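Local structure of beta-glucuronidase (Dictyoglomus thermophilum, 6XXW) at residues F337-Y342 with V359-P364; W411-E416 with R442-V447. The protein probably hydrolyses beta-D-glucuronides as a retaining glycosidase of glycosyl hydrolase family 2. All blocks are in the same frame, centred on the assembly; numbering follows the deposited sequence.

Interaction 1: residues F337-Y342 with V359-P364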
# COMPACT_ATOMS: atom_id res chain seq x y z
N PHE A 337 -23.65 15.09 -10.45
CA PHE A 337 -23.02 15.17 -9.14
C PHE A 337 -23.58 16.36 -8.37
O PHE A 337 -24.26 17.22 -8.93
CB PHE A 337 -21.48 15.24 -9.21
CG PHE A 337 -20.94 16.47 -9.89
CD1 PHE A 337 -20.68 17.63 -9.17
CD2 PHE A 337 -20.62 16.44 -11.24
CE1 PHE A 337 -20.16 18.76 -9.80
CE2 PHE A 337 -20.10 17.56 -11.88
CZ PHE A 337 -19.87 18.72 -11.15
N ARG A 338 -23.30 16.37 -7.08
CA ARG A 338 -23.62 17.50 -6.21
C ARG A 338 -22.32 18.21 -5.87
O ARG A 338 -21.30 17.57 -5.65
CB ARG A 338 -24.34 17.02 -4.92
CG ARG A 338 -24.58 18.13 -3.87
CD ARG A 338 -25.52 17.67 -2.74
NE ARG A 338 -25.03 16.45 -2.08
CZ ARG A 338 -24.56 16.39 -0.84
NH1 ARG A 338 -24.50 17.48 -0.07
NH2 ARG A 338 -24.16 15.23 -0.35
N THR A 339 -22.36 19.55 -5.85
CA THR A 339 -21.18 20.33 -5.47
C THR A 339 -21.08 20.42 -3.95
O THR A 339 -21.09 21.50 -3.35
CB THR A 339 -21.20 21.72 -6.10
OG1 THR A 339 -22.16 22.57 -5.43
CG2 THR A 339 -21.52 21.67 -7.61
N SER A 340 -20.97 19.26 -3.31
CA SER A 340 -20.69 19.24 -1.88
C SER A 340 -19.36 19.93 -1.60
O SER A 340 -18.36 19.67 -2.28
CB SER A 340 -20.67 17.78 -1.40
OG SER A 340 -20.14 16.92 -2.40
N HIS A 341 -19.33 20.87 -0.64
CA HIS A 341 -20.50 21.46 0.02
C HIS A 341 -20.44 22.98 -0.13
O HIS A 341 -20.44 23.70 0.87
CB HIS A 341 -20.54 21.11 1.52
CG HIS A 341 -20.57 19.64 1.80
ND1 HIS A 341 -21.65 18.84 1.47
CD2 HIS A 341 -19.67 18.83 2.39
CE1 HIS A 341 -21.41 17.60 1.85
NE2 HIS A 341 -20.21 17.56 2.41
N TYR A 342 -20.35 23.46 -1.36
CA TYR A 342 -20.10 24.88 -1.61
C TYR A 342 -20.16 25.05 -3.12
O TYR A 342 -20.04 24.06 -3.86
CB TYR A 342 -18.73 25.31 -1.05
CG TYR A 342 -17.66 24.25 -1.20
CD1 TYR A 342 -17.02 24.05 -2.42
CD2 TYR A 342 -17.32 23.42 -0.13
CE1 TYR A 342 -16.06 23.05 -2.57
CE2 TYR A 342 -16.36 22.40 -0.27
CZ TYR A 342 -15.74 22.23 -1.49
OH TYR A 342 -14.80 21.24 -1.61
N VAL A 359 -26.02 18.89 -12.42
CA VAL A 359 -25.36 19.37 -11.22
C VAL A 359 -26.41 19.85 -10.22
O VAL A 359 -27.27 20.66 -10.55
CB VAL A 359 -24.36 20.49 -11.55
CG1 VAL A 359 -23.78 21.06 -10.28
CG2 VAL A 359 -23.25 19.96 -12.46
N ILE A 360 -26.33 19.34 -8.99
CA ILE A 360 -27.00 19.95 -7.85
C ILE A 360 -25.98 20.87 -7.20
O ILE A 360 -25.00 20.40 -6.62
CB ILE A 360 -27.49 18.89 -6.84
CG1 ILE A 360 -28.42 17.86 -7.51
CG2 ILE A 360 -28.21 19.55 -5.67
CD1 ILE A 360 -28.66 16.60 -6.69
N GLU A 361 -26.18 22.18 -7.29
CA GLU A 361 -25.19 23.09 -6.73
C GLU A 361 -25.63 23.56 -5.35
O GLU A 361 -26.79 23.94 -5.15
CB GLU A 361 -24.91 24.28 -7.64
CG GLU A 361 -23.78 25.13 -7.09
CD GLU A 361 -23.12 25.96 -8.14
OE1 GLU A 361 -23.85 26.48 -9.01
OE2 GLU A 361 -21.87 26.09 -8.10
N GLU A 362 -24.70 23.51 -4.41
CA GLU A 362 -24.99 23.62 -2.99
C GLU A 362 -24.31 24.84 -2.38
O GLU A 362 -23.13 25.12 -2.66
CB GLU A 362 -24.53 22.34 -2.27
CG GLU A 362 -24.83 22.30 -0.80
CD GLU A 362 -24.70 20.89 -0.28
OE1 GLU A 362 -25.62 20.07 -0.56
OE2 GLU A 362 -23.68 20.61 0.37
N ALA A 363 -25.06 25.56 -1.55
CA ALA A 363 -24.52 26.65 -0.75
C ALA A 363 -23.64 26.12 0.37
O ALA A 363 -23.81 24.99 0.84
CB ALA A 363 -25.68 27.48 -0.17
N PRO A 364 -22.70 26.95 0.86
CA PRO A 364 -21.71 26.45 1.84
C PRO A 364 -22.22 26.33 3.27
O PRO A 364 -21.42 26.47 4.21
CB PRO A 364 -20.59 27.50 1.76
CG PRO A 364 -21.02 28.52 0.78
CD PRO A 364 -22.46 28.36 0.51

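Interaction 2: residues W411-E416 with R442-V447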
# COMPACT_ATOMS: atom_id res chain seq x y z
N TRP A 411 -30.91 23.54 -6.68
CA TRP A 411 -30.13 24.20 -5.64
C TRP A 411 -30.28 23.44 -4.33
O TRP A 411 -31.40 23.08 -3.93
CB TRP A 411 -30.60 25.65 -5.43
CG TRP A 411 -30.64 26.51 -6.67
CD1 TRP A 411 -31.76 27.00 -7.29
CD2 TRP A 411 -29.52 27.02 -7.42
NE1 TRP A 411 -31.40 27.76 -8.38
CE2 TRP A 411 -30.04 27.79 -8.48
CE3 TRP A 411 -28.13 26.89 -7.29
CZ2 TRP A 411 -29.22 28.42 -9.43
CZ3 TRP A 411 -27.30 27.53 -8.25
CH2 TRP A 411 -27.85 28.28 -9.29
N SER A 412 -29.16 23.25 -3.63
CA SER A 412 -29.16 22.68 -2.28
C SER A 412 -28.83 23.79 -1.29
O SER A 412 -27.80 24.45 -1.42
CB SER A 412 -28.17 21.53 -2.14
OG SER A 412 -28.13 21.10 -0.78
N VAL A 413 -29.71 24.02 -0.31
CA VAL A 413 -29.49 25.15 0.58
C VAL A 413 -28.57 24.82 1.76
O VAL A 413 -28.04 25.75 2.39
CB VAL A 413 -30.82 25.74 1.11
CG1 VAL A 413 -31.69 26.26 -0.05
CG2 VAL A 413 -31.58 24.74 1.96
N ALA A 414 -28.34 23.54 2.06
CA ALA A 414 -27.50 23.17 3.20
C ALA A 414 -27.20 21.67 3.15
O ALA A 414 -27.85 20.90 2.44
CB ALA A 414 -28.16 23.52 4.54
N ASN A 415 -26.21 21.27 3.95
CA ASN A 415 -25.85 19.86 4.11
C ASN A 415 -25.76 19.52 5.58
O ASN A 415 -24.90 20.05 6.29
CB ASN A 415 -24.51 19.55 3.44
CG ASN A 415 -24.11 18.08 3.58
OD1 ASN A 415 -24.56 17.23 2.81
ND2 ASN A 415 -23.28 17.78 4.59
N GLU A 416 -26.63 18.61 6.04
CA GLU A 416 -26.56 18.05 7.39
C GLU A 416 -26.56 19.13 8.47
O GLU A 416 -25.78 19.07 9.42
CB GLU A 416 -25.34 17.14 7.53
CG GLU A 416 -25.34 15.91 6.59
CD GLU A 416 -24.23 14.91 6.92
OE1 GLU A 416 -23.21 15.32 7.53
OE2 GLU A 416 -24.39 13.72 6.58
N ARG A 442 -35.80 26.34 -11.08
CA ARG A 442 -35.14 25.11 -10.67
C ARG A 442 -35.66 24.66 -9.32
O ARG A 442 -35.89 25.49 -8.43
CB ARG A 442 -33.61 25.27 -10.59
CG ARG A 442 -32.92 25.68 -11.88
CD ARG A 442 -31.47 26.01 -11.61
NE ARG A 442 -30.70 26.12 -12.84
CZ ARG A 442 -30.58 27.23 -13.54
NH1 ARG A 442 -31.21 28.34 -13.12
NH2 ARG A 442 -29.85 27.24 -14.65
N PRO A 443 -35.81 23.35 -9.11
CA PRO A 443 -36.23 22.86 -7.80
C PRO A 443 -35.17 23.12 -6.74
O PRO A 443 -34.01 23.43 -7.03
CB PRO A 443 -36.42 21.35 -8.02
CG PRO A 443 -35.57 21.04 -9.20
CD PRO A 443 -35.63 22.26 -10.08
N ILE A 444 -35.60 22.99 -5.49
CA ILE A 444 -34.78 23.25 -4.31
C ILE A 444 -34.78 22.02 -3.42
O ILE A 444 -35.82 21.37 -3.26
CB ILE A 444 -35.31 24.48 -3.54
CG1 ILE A 444 -35.25 25.72 -4.42
CG2 ILE A 444 -34.54 24.66 -2.23
CD1 ILE A 444 -36.03 26.87 -3.86
N THR A 445 -33.62 21.71 -2.83
CA THR A 445 -33.52 20.63 -1.85
C THR A 445 -32.70 21.11 -0.65
O THR A 445 -32.18 22.23 -0.62
CB THR A 445 -32.87 19.36 -2.46
OG1 THR A 445 -32.94 18.26 -1.53
CG2 THR A 445 -31.43 19.61 -2.80
N ILE A 446 -32.63 20.25 0.36
CA ILE A 446 -31.70 20.37 1.47
C ILE A 446 -31.24 18.96 1.81
O ILE A 446 -32.04 18.02 1.77
CB ILE A 446 -32.32 21.07 2.70
CG1 ILE A 446 -31.25 21.24 3.80
CG2 ILE A 446 -33.52 20.27 3.27
CD1 ILE A 446 -31.66 22.19 4.92
N VAL A 447 -29.95 18.80 2.10
CA VAL A 447 -29.39 17.46 2.28
C VAL A 447 -29.36 17.15 3.78
O VAL A 447 -28.77 17.89 4.57
CB VAL A 447 -28.00 17.33 1.64
CG1 VAL A 447 -27.43 15.93 1.91
CG2 VAL A 447 -28.08 17.59 0.13

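Interaction 1: residues F337-Y342 with V359-P364
Phe-337 and Arg-338 pair in parallel with Val-359 and Ile-360, joining neighbouring strands 336-338 and 358-362 of the TIM barrel, which helix 346-355 connects. Backbone bonds set the register: Ile-360 N donates to Phe-337 O, and Thr-339 N reaches Ile-360 O at 2.9 Å. Where strand 336-338 ends, a side chain takes over, Thr-339 OG1 accepting from Glu-362 N at 2.9 Å while donating to Tyr-342 O. Apolar contact lies on the helix side, where Val-359 CG2 sits over one face of the Phe-337 ring, 3.8 Å from CZ, and Val-359 CG1 meets Thr-339 CG2.

The charged contacts lie inside the barrel. Turned away from its own backbone N (chi1 -177°), the extended Glu-362 chain carries its carboxylate between Arg-338 and His-341. Arg-338 NH1 meets Glu-362 OE1 on the syn side at 2.9 Å in a salt bridge, and His-341 ND1 donates to Glu-362 OE2 at 2.9 Å, imidazole and carboxylate nearly coplanar at 6°. OE1 is hydrogen-bonded to Ser-412 as well, and Glu-505 shares the guanidinium. A glutamine here would probably leave Arg-338 without one counter-charge and weaken the hold on His-341. The coplanar bond is likely to limit turning of the imidazole, which also meets Trp-550, and the carboxylate probably offsets the arginine's charge.

Interaction 2: residues W411-E416 with R442-V447
A beta-alpha-beta crossover of the TIM barrel, strand 408-415 through helix 422-438 to strand 444-448, brings Trp-411 beside Ile-444 and Ser-412 beside Thr-445 in parallel pairing. A beta bulge then shifts the register by one, and Asn-415 pairs with Val-447. Backbone bonds continue on both sides of it: Thr-445 N donates to Trp-411 O at 2.8 Å, Val-447 N to Ala-414 O at 3.0 Å, and Glu-416 N to Val-447 O at 2.7 Å.

On the helix side, Val-413 straddles two isoleucines. Its CG1 lies beside the backbone N (chi1 -61°) and meets Ile-444 CG2, while its CG2 lies 3.8 Å from Ile-446 CB; Ala-414 CB packs on Ile-446 CD1. Just before strand 444-448 begins, the extended Arg-442 chain passes the indole of Trp-411, its CD 3.7 Å from Trp-411 NE1, the ring and guanidinium planes 58° apart. Asp-439 accepts from the indole NE1 and forms a salt bridge with Arg-442.

At the other end, Glu-416 OE1 and Asn-415 ND2 hydrogen-bond a Tris molecule, probably from the crystallisation liquor, consistent with a pocket at the barrel mouth; Glu-416 OE2 bonds Asn-467. Asn-415 OD1, bonded to Arg-338, also packs 3.3 Å from Val-447 CG1.

How the interactions relate
The two contacts belong to beta-alpha-beta units of one TIM barrel, linked by the crossover from strand 358-362 through helix 385-402 to strand 408-415; interaction 1 closes before interaction 2 opens, and their centres lie about 8 Å apart. Strands 358-362 and 408-415 are neighbours in the sheet, so four consecutive barrel strands run from 336-338 to 444-448. Side chains join them directly: Glu-362 OE1 lies 2.7 Å from Ser-412 OG, and Arg-338 NH1 lies 2.9 Å from Asn-415 OD1, both probable hydrogen bonds. Asn-415 also packs against His-341. Polar groups from both units therefore meet near the C-terminal strand ends, where TIM-barrel enzymes carry their active sites, consistent with a glycosidase pocket assembled from adjacent strands.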